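Local coordinates for protein aldehyde dehydrogenase 12 (Zea mays, PDB 6D97) that probably catalyses the NAD+-dependent oxidation of L-glutamate gamma-semialdehyde to glutamate, the last step of proline catabolism in plants, at residues A[270-273]-A[277-280]; A[309-314]-A[489-494]; A[169-174]-A[525-530]; A[62-65]-A[70-73]; A[112-117]-A[154-159]. All coordinates share one frame; numbering follows the deposited sequence.

Only interaction 1 reaches the cofactor: Phe272 and Val278 belong to the NAD pocket, in the beta-alpha-beta unit of the nucleotide-binding sheet. Interaction 4, a bulged hairpin at residues 62-65 and 70-73, lies nearby in a separate sheet; the side chain of Ile62 is about 10 Å from the bound NAD, although the centres of interactions 1 and 4 are 26 Å apart. Interaction 5 packs two helices, with nearest atoms about 12 Å from interaction 1. Interactions 2 and 3, centres 43 Å apart, both touch the second subunit, and interaction 3 meets a third as well. Interactions 3 and 4 lie on opposite sides of the chain's centre, their own centres 49 Å apart.

Interaction 1 (A[270-273]-A[277-280]); sequences TLFT and RVAE. With NAD (nicotinamide-adenine-dinucleotide), chain E.
Strand 270-273 and helix segment 277-280 approach most closely at Phe272 and Ala279, whose CA atoms are 6.6 Å apart, and no hydrogen bond joins the two backbones. They are the first strand and the helix of a beta-alpha-beta unit in the parallel sheet of the Rossmann-type NAD-binding fold. Phe272 makes the whole strand side of the contact. With CG anti to the backbone N (chi1 176°), its ring reaches out to the helix, and the far end meets Val278 obliquely, CZ of Phe272 lying 3.4 Å from CG1 of Val278. Farther round the ring, CD2 of Phe272 comes within 3.7 Å of the methyl CB of Ala279. The ring also borders the cofactor: CE1 of Phe272 is 3.2 Å from O4B of the adenosine ribose, an oxygen lying at the ring edge near its plane. Val278 divides its two methyls over NAD. CG1 of Val278 is 3.4 Å from C5A of the adenine, while CG2 of Val278 is 3.2 Å from the phosphate oxygen O1A. Ser275, Lys222, Asn259 and Thr196 supply hydrogen bonds to NAD. The contact itself is apolar, so Phe272 and Val278 contribute shape and van der Waals surface to the pocket, whereas directional polar recognition comes from those neighbours.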
# COMPACT_ATOMS: atom_id res chain seq x y z
N THR A 270 11.36 -23.76 1.71
CA THR A 270 10.72 -24.91 1.10
C THR A 270 9.22 -24.67 1.10
O THR A 270 8.62 -24.48 2.17
CB THR A 270 11.06 -26.21 1.83
OG1 THR A 270 12.46 -26.48 1.71
CG2 THR A 270 10.28 -27.37 1.23
N LEU A 271 8.62 -24.66 -0.08
CA LEU A 271 7.17 -24.66 -0.22
C LEU A 271 6.71 -26.11 -0.27
O LEU A 271 7.10 -26.86 -1.16
CB LEU A 271 6.73 -23.91 -1.47
CG LEU A 271 5.24 -23.62 -1.72
CD1 LEU A 271 4.48 -24.84 -2.28
CD2 LEU A 271 4.57 -23.11 -0.46
N PHE A 272 5.88 -26.50 0.69
CA PHE A 272 5.28 -27.82 0.68
C PHE A 272 3.76 -27.71 0.58
O PHE A 272 3.14 -26.98 1.36
CB PHE A 272 5.64 -28.63 1.92
CG PHE A 272 4.95 -29.97 1.97
CD1 PHE A 272 5.45 -31.03 1.25
CD2 PHE A 272 3.79 -30.14 2.71
CE1 PHE A 272 4.82 -32.25 1.27
CE2 PHE A 272 3.16 -31.36 2.74
CZ PHE A 272 3.67 -32.42 2.02
N THR A 273 3.19 -28.45 -0.35
CA THR A 273 1.74 -28.60 -0.47
C THR A 273 1.43 -30.09 -0.48
O THR A 273 1.90 -30.81 -1.37
CB THR A 273 1.21 -27.93 -1.73
OG1 THR A 273 1.61 -26.55 -1.74
CG2 THR A 273 -0.30 -28.01 -1.75
N ARG A 277 0.40 -34.78 7.55
CA ARG A 277 1.42 -35.61 8.17
C ARG A 277 2.81 -35.24 7.67
O ARG A 277 3.74 -35.04 8.47
CB ARG A 277 1.11 -37.09 7.90
CG ARG A 277 1.66 -38.07 8.92
CD ARG A 277 2.92 -38.74 8.41
NE ARG A 277 2.69 -39.46 7.17
CZ ARG A 277 3.61 -39.63 6.23
NH1 ARG A 277 4.82 -39.10 6.39
NH2 ARG A 277 3.32 -40.30 5.12
N VAL A 278 2.97 -35.12 6.35
CA VAL A 278 4.28 -34.80 5.79
C VAL A 278 4.65 -33.35 6.08
O VAL A 278 5.83 -33.03 6.30
CB VAL A 278 4.29 -35.10 4.28
CG1 VAL A 278 5.62 -34.72 3.67
CG2 VAL A 278 3.98 -36.56 4.01
N ALA A 279 3.66 -32.46 6.09
CA ALA A 279 3.93 -31.04 6.33
C ALA A 279 4.55 -30.82 7.70
O ALA A 279 5.50 -30.03 7.85
CB ALA A 279 2.65 -30.23 6.18
N GLU A 280 4.02 -31.49 8.73
CA GLU A 280 4.55 -31.32 10.08
C GLU A 280 5.91 -31.98 10.23
O GLU A 280 6.79 -31.45 10.92
CB GLU A 280 3.55 -31.88 11.10
CG GLU A 280 2.22 -31.15 11.14
CD GLU A 280 2.37 -29.68 11.51
OE1 GLU A 280 3.26 -29.37 12.34
OE2 GLU A 280 1.62 -28.85 10.96
PA NAD E . 1.56 -36.02 0.41
O1A NAD E . 2.01 -35.33 1.74
O2A NAD E . 1.37 -37.46 0.36
O5B NAD E . 2.45 -35.97 -0.77
C5B NAD E . 2.65 -34.74 -1.43
C4B NAD E . 4.07 -34.56 -1.98
O4B NAD E . 5.05 -34.55 -0.96
C3B NAD E . 4.44 -35.60 -2.99
O3B NAD E . 5.18 -35.03 -4.01
C2B NAD E . 5.26 -36.53 -2.21
O2B NAD E . 6.15 -37.20 -3.01
C1B NAD E . 5.94 -35.59 -1.28
N9A NAD E . 6.43 -36.18 -0.04
C8A NAD E . 5.84 -37.15 0.73
N7A NAD E . 6.60 -37.39 1.80
C5A NAD E . 7.72 -36.55 1.77
C6A NAD E . 8.82 -36.35 2.58
N6A NAD E . 8.96 -37.13 3.78
N1A NAD E . 9.74 -35.44 2.25
C2A NAD E . 9.64 -34.69 1.13
N3A NAD E . 8.57 -34.86 0.30
C4A NAD E . 7.62 -35.76 0.59
O3 NAD E . 0.30 -35.63 -0.22
PN NAD E . -0.98 -36.56 -0.45
O1N NAD E . -2.07 -35.53 -0.90
O2N NAD E . -0.76 -37.53 -1.57
O5D NAD E . -1.47 -37.26 0.79

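Interaction 2 (A[309-314]-A[489-494]); sequences VDYVAW and GIRART
Tyr311 overlaps the aliphatic part of Arg491, CE1 of the tyrosine lying 3.6 Å from CG of the arginine, where the first turns of helix 309-321 meet a type I beta turn running from Gly489 to Ala492. The turn follows strand 485-488, the outermost strand, within this chain, of a mixed sheet. Beyond the methylenes, the arginine chain bends at chi3 (66°) and brings its guanidinium side-on to the phenol oxygen. Both NE and NH2 donate to that single atom: NE of Arg491 is 2.9 Å from OH of Tyr311, with an N-H...O angle of 154°, and NH2 forms the longer, more bent bond. The oxygen lies close to the guanidinium plane, which stands at 85° to the tyrosine ring, so the two flat groups are not stacked. A lysine in place of Arg491 would probably lose this two-nitrogen grip and leave the phenol freer to turn. One residue on along the helix, CG2 of Val312 rests 3.7 Å from the carbonyl O of Ile490. The second subunit adds Trp541, whose ring meets that of Tyr311, and Pro536, which packs on Arg491. A water also joins the two segments, 2.8 Å from OH of Tyr311 and donating to O of Arg491 at 2.7 Å.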
# COMPACT_ATOMS: atom_id res chain seq x y z
N VAL A 309 -32.58 -22.48 -3.27
CA VAL A 309 -32.29 -23.85 -2.86
C VAL A 309 -31.61 -24.63 -3.99
O VAL A 309 -30.68 -25.40 -3.75
CB VAL A 309 -33.59 -24.55 -2.41
CG1 VAL A 309 -33.29 -25.97 -1.94
CG2 VAL A 309 -34.26 -23.75 -1.30
N ASP A 310 -32.07 -24.43 -5.23
CA ASP A 310 -31.45 -25.11 -6.36
C ASP A 310 -29.99 -24.71 -6.51
O ASP A 310 -29.11 -25.57 -6.66
CB ASP A 310 -32.22 -24.80 -7.64
CG ASP A 310 -33.57 -25.48 -7.69
OD1 ASP A 310 -33.64 -26.70 -7.44
OD2 ASP A 310 -34.57 -24.79 -7.97
N TYR A 311 -29.71 -23.41 -6.47
CA TYR A 311 -28.33 -22.94 -6.60
C TYR A 311 -27.45 -23.48 -5.48
O TYR A 311 -26.33 -23.93 -5.72
CB TYR A 311 -28.28 -21.42 -6.63
CG TYR A 311 -26.91 -20.87 -7.00
CD1 TYR A 311 -25.92 -20.73 -6.04
CD2 TYR A 311 -26.62 -20.50 -8.30
CE1 TYR A 311 -24.67 -20.24 -6.37
CE2 TYR A 311 -25.37 -20.01 -8.64
CZ TYR A 311 -24.40 -19.88 -7.67
OH TYR A 311 -23.16 -19.39 -8.01
N VAL A 312 -27.95 -23.42 -4.24
CA VAL A 312 -27.17 -23.89 -3.09
C VAL A 312 -26.90 -25.38 -3.21
O VAL A 312 -25.80 -25.85 -2.89
CB VAL A 312 -27.89 -23.54 -1.78
CG1 VAL A 312 -27.18 -24.16 -0.59
CG2 VAL A 312 -27.99 -22.03 -1.62
N ALA A 313 -27.88 -26.15 -3.67
CA ALA A 313 -27.69 -27.59 -3.82
C ALA A 313 -26.61 -27.89 -4.85
O ALA A 313 -25.75 -28.74 -4.63
CB ALA A 313 -29.01 -28.26 -4.19
N TRP A 314 -26.65 -27.18 -5.98
CA TRP A 314 -25.65 -27.39 -7.03
C TRP A 314 -24.24 -27.12 -6.50
O TRP A 314 -23.31 -27.89 -6.77
CB TRP A 314 -25.96 -26.49 -8.22
CG TRP A 314 -24.87 -26.39 -9.24
CD1 TRP A 314 -24.47 -27.36 -10.12
CD2 TRP A 314 -24.05 -25.25 -9.50
NE1 TRP A 314 -23.45 -26.89 -10.91
CE2 TRP A 314 -23.17 -25.60 -10.55
CE3 TRP A 314 -23.97 -23.96 -8.95
CZ2 TRP A 314 -22.22 -24.71 -11.05
CZ3 TRP A 314 -23.03 -23.08 -9.46
CH2 TRP A 314 -22.17 -23.46 -10.50
N GLY A 489 -22.01 -15.54 1.81
CA GLY A 489 -23.07 -15.10 0.93
C GLY A 489 -23.91 -16.29 0.51
O GLY A 489 -23.52 -17.43 0.76
N ILE A 490 -25.07 -16.05 -0.10
CA ILE A 490 -25.91 -17.17 -0.51
C ILE A 490 -25.25 -17.99 -1.60
O ILE A 490 -25.59 -19.17 -1.78
CB ILE A 490 -27.31 -16.67 -0.94
CG1 ILE A 490 -28.35 -17.77 -0.73
CG2 ILE A 490 -27.30 -16.21 -2.39
CD1 ILE A 490 -28.51 -18.20 0.72
N ARG A 491 -24.30 -17.41 -2.34
CA ARG A 491 -23.56 -18.12 -3.37
C ARG A 491 -22.21 -18.62 -2.88
O ARG A 491 -21.34 -18.94 -3.69
CB ARG A 491 -23.38 -17.22 -4.60
CG ARG A 491 -24.69 -16.79 -5.25
CD ARG A 491 -24.46 -15.87 -6.44
NE ARG A 491 -23.80 -16.55 -7.55
CZ ARG A 491 -23.57 -15.98 -8.73
NH1 ARG A 491 -23.94 -14.73 -8.96
NH2 ARG A 491 -22.95 -16.67 -9.68
N ALA A 492 -22.03 -18.70 -1.56
CA ALA A 492 -20.75 -19.12 -1.00
C ALA A 492 -20.46 -20.58 -1.35
O ALA A 492 -21.35 -21.42 -1.38
CB ALA A 492 -20.73 -18.92 0.51
N ARG A 493 -19.18 -20.86 -1.59
CA ARG A 493 -18.68 -22.18 -1.94
C ARG A 493 -17.45 -22.47 -1.10
O ARG A 493 -16.93 -21.59 -0.40
CB ARG A 493 -18.34 -22.26 -3.43
CG ARG A 493 -17.27 -21.26 -3.87
CD ARG A 493 -17.24 -21.07 -5.38
NE ARG A 493 -15.94 -20.57 -5.82
CZ ARG A 493 -15.62 -19.28 -5.91
NH1 ARG A 493 -16.50 -18.35 -5.59
NH2 ARG A 493 -14.41 -18.93 -6.32
N THR A 494 -16.97 -23.71 -1.15
CA THR A 494 -15.70 -24.04 -0.51
C THR A 494 -14.56 -24.23 -1.50
O THR A 494 -13.40 -24.09 -1.12
CB THR A 494 -15.82 -25.31 0.34
OG1 THR A 494 -16.01 -26.45 -0.51
CG2 THR A 494 -16.99 -25.19 1.30
O HOH W 1 -21.09 -19.86 -6.24

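Interaction 3 (A[169-174]-A[525-530]); sequences RSFAVP and SCHREI
The three-stranded antiparallel sheet that reaches out to other subunits has strands 170-174 and 526-533 at its margins within this chain, with strand 180-187 between them, and the contact spans that middle strand. It is made by two rings. CZ of Phe171 is 3.7 Å from CE1 of His527, and CE1 of Phe171 is 4.0 Å from the same carbon. The phenyl atom arrives at the edge of the imidazole, near its plane. Centroids 5.9 Å apart and planes at 36° describe an oblique pair, neither a parallel stack nor a T-shaped one. Phe171 gets there by holding CG between its backbone N and carbonyl carbon (chi1 62°). The imidazole is fixed from its own strand: NE2 of His527 donates to OE1 of Glu529 at 2.7 Å, with the oxygen in the ring plane. With an alanine at His527, Glu529 would probably lose this donor and a gap would open beside the end of Phe171. Trp502 of the second subunit meets the His527 ring, while Arg169 of the third subunit forms a cation-pi pair with Phe171. The sheet continues into both of these subunits. The chemistry implies a division of labour: a carboxylate sets the rotation of the imidazole, its negative charge perhaps favouring a protonated ring, while the phenylalanine adds only a small van der Waals contact at the imidazole carbon.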
# COMPACT_ATOMS: atom_id res chain seq x y z
N ARG A 169 8.67 -3.98 -5.85
CA ARG A 169 8.43 -2.66 -5.31
C ARG A 169 8.89 -2.60 -3.86
O ARG A 169 8.70 -3.54 -3.09
CB ARG A 169 6.93 -2.33 -5.41
CG ARG A 169 6.46 -1.01 -4.82
CD ARG A 169 4.94 -0.98 -4.89
NE ARG A 169 4.34 0.25 -4.40
CZ ARG A 169 3.69 1.13 -5.16
NH1 ARG A 169 3.56 0.90 -6.46
NH2 ARG A 169 3.17 2.23 -4.62
N SER A 170 9.55 -1.50 -3.50
CA SER A 170 10.03 -1.25 -2.15
C SER A 170 9.42 0.04 -1.64
O SER A 170 8.88 0.85 -2.40
CB SER A 170 11.56 -1.18 -2.11
OG SER A 170 12.05 -0.13 -2.92
N PHE A 171 9.49 0.25 -0.33
CA PHE A 171 9.07 1.51 0.27
C PHE A 171 10.26 2.17 0.94
O PHE A 171 11.32 1.56 1.15
CB PHE A 171 7.91 1.31 1.25
CG PHE A 171 8.23 0.44 2.43
CD1 PHE A 171 8.02 -0.93 2.37
CD2 PHE A 171 8.71 0.99 3.61
CE1 PHE A 171 8.30 -1.74 3.45
CE2 PHE A 171 8.99 0.19 4.70
CZ PHE A 171 8.78 -1.17 4.62
N ALA A 172 10.10 3.46 1.26
CA ALA A 172 11.14 4.20 1.94
C ALA A 172 10.48 5.23 2.85
O ALA A 172 9.34 5.65 2.63
CB ALA A 172 12.11 4.87 0.96
N VAL A 173 11.21 5.60 3.90
CA VAL A 173 10.75 6.57 4.89
C VAL A 173 11.90 7.54 5.15
O VAL A 173 13.05 7.10 5.23
CB VAL A 173 10.29 5.87 6.18
CG1 VAL A 173 9.72 6.87 7.16
CG2 VAL A 173 9.24 4.81 5.88
N PRO A 174 11.65 8.84 5.27
CA PRO A 174 12.75 9.77 5.57
C PRO A 174 13.37 9.49 6.93
O PRO A 174 12.68 9.08 7.87
CB PRO A 174 12.08 11.15 5.53
CG PRO A 174 10.87 10.96 4.70
CD PRO A 174 10.40 9.56 4.95
N SER A 525 9.80 -14.28 -0.68
CA SER A 525 10.77 -13.26 -0.34
C SER A 525 10.67 -12.96 1.15
O SER A 525 9.71 -13.34 1.82
CB SER A 525 10.57 -11.98 -1.17
OG SER A 525 9.37 -11.32 -0.82
N CYS A 526 11.69 -12.28 1.65
CA CYS A 526 11.73 -11.80 3.02
C CYS A 526 12.05 -10.32 3.01
O CYS A 526 12.51 -9.77 2.00
CB CYS A 526 12.76 -12.56 3.86
SG CYS A 526 14.44 -12.50 3.20
N HIS A 527 11.79 -9.66 4.13
CA HIS A 527 12.09 -8.24 4.24
C HIS A 527 13.58 -8.03 4.44
O HIS A 527 14.21 -8.73 5.25
CB HIS A 527 11.31 -7.61 5.40
CG HIS A 527 11.53 -6.13 5.52
ND1 HIS A 527 10.71 -5.21 4.91
CD2 HIS A 527 12.49 -5.42 6.16
CE1 HIS A 527 11.15 -3.99 5.19
NE2 HIS A 527 12.22 -4.09 5.94
N ARG A 528 14.14 -7.09 3.70
CA ARG A 528 15.47 -6.55 3.97
C ARG A 528 15.34 -5.04 4.09
O ARG A 528 14.77 -4.39 3.21
CB ARG A 528 16.50 -6.90 2.90
CG ARG A 528 17.91 -6.56 3.35
CD ARG A 528 18.97 -6.70 2.27
NE ARG A 528 20.30 -6.53 2.84
CZ ARG A 528 21.43 -6.48 2.13
NH1 ARG A 528 21.38 -6.57 0.81
NH2 ARG A 528 22.59 -6.32 2.73
N GLU A 529 15.89 -4.49 5.17
CA GLU A 529 15.91 -3.05 5.38
C GLU A 529 17.30 -2.53 5.06
O GLU A 529 18.30 -3.05 5.57
CB GLU A 529 15.53 -2.71 6.82
CG GLU A 529 15.32 -1.22 7.08
CD GLU A 529 13.96 -0.73 6.61
OE1 GLU A 529 13.09 -1.58 6.34
OE2 GLU A 529 13.77 0.50 6.49
N ILE A 530 17.37 -1.53 4.18
CA ILE A 530 18.61 -0.87 3.82
C ILE A 530 18.46 0.60 4.17
O ILE A 530 17.58 1.28 3.64
CB ILE A 530 18.95 -1.06 2.33
CG1 ILE A 530 19.20 -2.53 2.02
CG2 ILE A 530 20.17 -0.23 1.95
CD1 ILE A 530 19.36 -2.82 0.54

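Interaction 4 (A[62-65]-A[70-73]); sequences IVDP and KFIK
Phe71 places CG between its backbone N and carbonyl carbon (chi1 76°), and Asp64 sets its own CG anti to N (chi1 -174°), bringing the phenyl ring and the aspartate side chain face to face. The motif is a classic beta bulge in the hairpin of strands 60-63 and 70-74: Phe71 and Ile72 both face Ile62, and the register slips by one residue before Val63 pairs with Lys70. Two backbone bonds mark the bulge. N of Ile62 donates to O of Ile72 at 2.7 Å, almost straight, whereas N of Phe71 reaches O of Ile62 at 3.3 Å in a more bent bond. Over one ring face, CB of Asp64 sits 3.8 Å from the Phe71 centroid and only 4° off the normal, a CH-pi contact; CG1 of Ile72 covers the rim of the other face. The carboxylate is stacked on the ring at a modest tilt, and its polar ends are taken elsewhere, OD1 by N of Leu66 and OD2 by a salt bridge with Arg136, which should hold the group in place over the phenyl. Arg136, from helix 124-137, also packs on Phe71, and Val137 of the same helix touches Ile72. At the far end of the ring, CD of Pro65 is 4.1 Å from CZ of Phe71.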
# COMPACT_ATOMS: atom_id res chain seq x y z
N ILE A 62 4.19 -45.85 -13.32
CA ILE A 62 2.90 -45.35 -12.85
C ILE A 62 1.82 -46.09 -13.62
O ILE A 62 1.92 -46.26 -14.84
CB ILE A 62 2.79 -43.83 -13.07
CG1 ILE A 62 3.93 -43.10 -12.36
CG2 ILE A 62 1.42 -43.33 -12.61
CD1 ILE A 62 4.01 -43.36 -10.88
N VAL A 63 0.79 -46.54 -12.91
CA VAL A 63 -0.31 -47.25 -13.56
C VAL A 63 -1.42 -46.26 -13.91
O VAL A 63 -1.63 -45.25 -13.22
CB VAL A 63 -0.85 -48.41 -12.71
CG1 VAL A 63 0.18 -49.53 -12.62
CG2 VAL A 63 -1.27 -47.93 -11.33
N ASP A 64 -2.11 -46.55 -15.00
CA ASP A 64 -3.27 -45.78 -15.42
C ASP A 64 -4.37 -45.94 -14.38
O ASP A 64 -4.81 -47.07 -14.13
CB ASP A 64 -3.74 -46.26 -16.80
CG ASP A 64 -4.87 -45.41 -17.38
OD1 ASP A 64 -5.69 -44.85 -16.62
OD2 ASP A 64 -4.95 -45.31 -18.63
N PRO A 65 -4.85 -44.86 -13.77
CA PRO A 65 -5.88 -44.99 -12.72
C PRO A 65 -7.18 -45.60 -13.21
O PRO A 65 -8.00 -46.00 -12.37
CB PRO A 65 -6.09 -43.55 -12.24
CG PRO A 65 -4.86 -42.81 -12.68
CD PRO A 65 -4.46 -43.45 -13.97
N LYS A 70 0.59 -50.12 -17.06
CA LYS A 70 1.84 -49.39 -16.89
C LYS A 70 2.02 -48.44 -18.06
O LYS A 70 2.59 -48.82 -19.09
CB LYS A 70 3.04 -50.36 -16.82
CG LYS A 70 3.15 -51.17 -15.54
CD LYS A 70 4.32 -52.15 -15.62
CE LYS A 70 4.58 -52.86 -14.29
NZ LYS A 70 5.76 -53.77 -14.34
N PHE A 71 1.54 -47.20 -17.94
CA PHE A 71 1.53 -46.30 -19.09
C PHE A 71 2.48 -45.11 -18.98
O PHE A 71 2.65 -44.39 -19.96
CB PHE A 71 0.09 -45.81 -19.38
CG PHE A 71 -0.44 -44.75 -18.44
CD1 PHE A 71 -0.08 -44.68 -17.10
CD2 PHE A 71 -1.35 -43.82 -18.92
CE1 PHE A 71 -0.60 -43.70 -16.27
CE2 PHE A 71 -1.88 -42.84 -18.11
CZ PHE A 71 -1.50 -42.78 -16.78
N ILE A 72 3.12 -44.89 -17.83
CA ILE A 72 4.12 -43.83 -17.68
C ILE A 72 5.26 -44.35 -16.82
O ILE A 72 5.03 -44.83 -15.70
CB ILE A 72 3.53 -42.55 -17.04
CG1 ILE A 72 2.44 -41.94 -17.93
CG2 ILE A 72 4.64 -41.53 -16.79
CD1 ILE A 72 1.65 -40.85 -17.25
N LYS A 73 6.49 -44.25 -17.32
CA LYS A 73 7.67 -44.54 -16.51
C LYS A 73 8.33 -43.23 -16.10
O LYS A 73 8.46 -42.30 -16.90
CB LYS A 73 8.66 -45.45 -17.23
CG LYS A 73 9.25 -44.93 -18.52
CD LYS A 73 10.27 -45.95 -19.06
CE LYS A 73 10.99 -45.45 -20.31
NZ LYS A 73 12.12 -46.35 -20.69

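Interaction 5 (A[112-117]-A[154-159]); sequences DISAKA and KFLENF
Leu156 is the first residue of 154-159 to touch 112-117. It holds CG anti to its carbonyl carbon (chi1 -67°), and the branch CD1 of Leu156 reaches the methyl of Ala117, 3.7 Å from its CB. Nearer the backbone, CB of Leu156 lies 3.7 Å from O of Ser114, while the carbonyl oxygen of Leu156 is met from the other helix by CB of Ser114, again at 3.7 Å. These reciprocal contacts accompany a close backbone approach: CA of Ser114 and CA of Leu156 are 5.2 Å apart, a spacing suited to the small serine and alanine on helix 105-121. Farther along, Asn158 is held from outside the pair, where OD1 of Asn158 accepts from N of Asp162 of the fourth subunit. Phe159 then brings its backbone to the interface. Its carbonyl oxygen is 3.2 Å from CB of Ser114, but the serine hydroxyl makes no hydrogen bond to it, because OG of Ser114 lies 3.5 Å from O of Phe159 at a poor angle. That hydroxyl is engaged instead with O of Tyr110, one turn earlier, and with OH of Tyr214. Across the two segments, therefore, the contact is van der Waals packing with no hydrogen bond. The Phe159 ring points elsewhere and meets the ring of Tyr214. In the fold, helix 105-121 packs against the end of helix 142-157, with helix 203-214 beside both through Met210 and Tyr214, and helix 517-524 touching Phe155 and Phe159 through Ile520.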
# COMPACT_ATOMS: atom_id res chain seq x y z
N ASP A 112 8.49 -11.06 -19.71
CA ASP A 112 8.40 -11.53 -21.09
C ASP A 112 8.12 -13.02 -21.16
O ASP A 112 7.31 -13.47 -21.99
CB ASP A 112 9.69 -11.19 -21.85
CG ASP A 112 9.81 -9.72 -22.17
OD1 ASP A 112 8.77 -9.02 -22.16
OD2 ASP A 112 10.94 -9.26 -22.44
N ILE A 113 8.79 -13.82 -20.33
CA ILE A 113 8.55 -15.26 -20.30
C ILE A 113 7.09 -15.54 -19.98
O ILE A 113 6.43 -16.36 -20.64
CB ILE A 113 9.48 -15.94 -19.28
CG1 ILE A 113 10.93 -15.88 -19.76
CG2 ILE A 113 9.04 -17.38 -19.04
CD1 ILE A 113 11.92 -16.22 -18.68
N SER A 114 6.55 -14.85 -18.97
CA SER A 114 5.16 -15.05 -18.59
C SER A 114 4.21 -14.67 -19.72
O SER A 114 3.16 -15.31 -19.90
CB SER A 114 4.84 -14.25 -17.33
OG SER A 114 5.70 -14.62 -16.26
N ALA A 115 4.56 -13.64 -20.50
CA ALA A 115 3.70 -13.23 -21.60
C ALA A 115 3.68 -14.28 -22.70
O ALA A 115 2.61 -14.64 -23.21
CB ALA A 115 4.17 -11.88 -22.15
N LYS A 116 4.86 -14.79 -23.07
CA LYS A 116 4.93 -15.84 -24.08
C LYS A 116 4.22 -17.10 -23.61
O LYS A 116 3.51 -17.74 -24.38
CB LYS A 116 6.39 -16.14 -24.42
CG LYS A 116 7.06 -15.09 -25.31
CD LYS A 116 8.52 -15.42 -25.52
CE LYS A 116 9.40 -14.28 -25.06
NZ LYS A 116 10.47 -14.74 -24.13
N ALA A 117 4.40 -17.47 -22.34
CA ALA A 117 3.77 -18.67 -21.81
C ALA A 117 2.25 -18.51 -21.73
O ALA A 117 1.51 -19.44 -22.07
CB ALA A 117 4.35 -19.02 -20.44
N LYS A 154 -4.44 -17.47 -16.76
CA LYS A 154 -4.75 -16.14 -16.24
C LYS A 154 -3.66 -15.65 -15.30
O LYS A 154 -3.30 -14.47 -15.33
CB LYS A 154 -6.11 -16.17 -15.53
CG LYS A 154 -7.29 -15.94 -16.46
CD LYS A 154 -7.37 -14.47 -16.88
CE LYS A 154 -8.41 -14.25 -17.97
NZ LYS A 154 -7.99 -14.84 -19.27
N PHE A 155 -3.14 -16.54 -14.45
CA PHE A 155 -2.05 -16.16 -13.54
C PHE A 155 -0.86 -15.62 -14.31
O PHE A 155 -0.30 -14.57 -13.95
CB PHE A 155 -1.66 -17.38 -12.69
CG PHE A 155 -0.34 -17.23 -11.98
CD1 PHE A 155 -0.28 -16.70 -10.70
CD2 PHE A 155 0.83 -17.66 -12.58
CE1 PHE A 155 0.93 -16.58 -10.04
CE2 PHE A 155 2.05 -17.54 -11.93
CZ PHE A 155 2.10 -17.00 -10.66
N LEU A 156 -0.46 -16.31 -15.38
CA LEU A 156 0.65 -15.83 -16.20
C LEU A 156 0.32 -14.48 -16.84
O LEU A 156 1.21 -13.64 -17.00
CB LEU A 156 0.99 -16.87 -17.27
CG LEU A 156 1.57 -18.19 -16.77
CD1 LEU A 156 1.69 -19.19 -17.92
CD2 LEU A 156 2.91 -17.97 -16.09
N GLU A 157 -0.94 -14.26 -17.20
CA GLU A 157 -1.33 -12.97 -17.75
C GLU A 157 -1.17 -11.85 -16.73
O GLU A 157 -0.94 -10.70 -17.11
CB GLU A 157 -2.77 -13.01 -18.27
CG GLU A 157 -2.89 -13.53 -19.70
CD GLU A 157 -4.23 -13.18 -20.33
OE1 GLU A 157 -4.46 -13.59 -21.49
OE2 GLU A 157 -5.03 -12.49 -19.67
N ASN A 158 -1.26 -12.17 -15.43
CA ASN A 158 -1.12 -11.15 -14.40
C ASN A 158 0.32 -10.68 -14.22
O ASN A 158 0.54 -9.67 -13.55
CB ASN A 158 -1.66 -11.66 -13.07
CG ASN A 158 -3.16 -11.81 -13.06
OD1 ASN A 158 -3.85 -11.25 -13.92
ND2 ASN A 158 -3.68 -12.55 -12.10
N PHE A 159 1.29 -11.38 -14.80
CA PHE A 159 2.69 -11.05 -14.56
C PHE A 159 3.43 -10.89 -15.87
O PHE A 159 4.57 -11.34 -16.03
CB PHE A 159 3.33 -12.09 -13.65
CG PHE A 159 2.67 -12.15 -12.30
CD1 PHE A 159 2.93 -11.17 -11.36
CD2 PHE A 159 1.75 -13.14 -11.99
CE1 PHE A 159 2.32 -11.18 -10.13
CE2 PHE A 159 1.14 -13.16 -10.76
CZ PHE A 159 1.42 -12.18 -9.83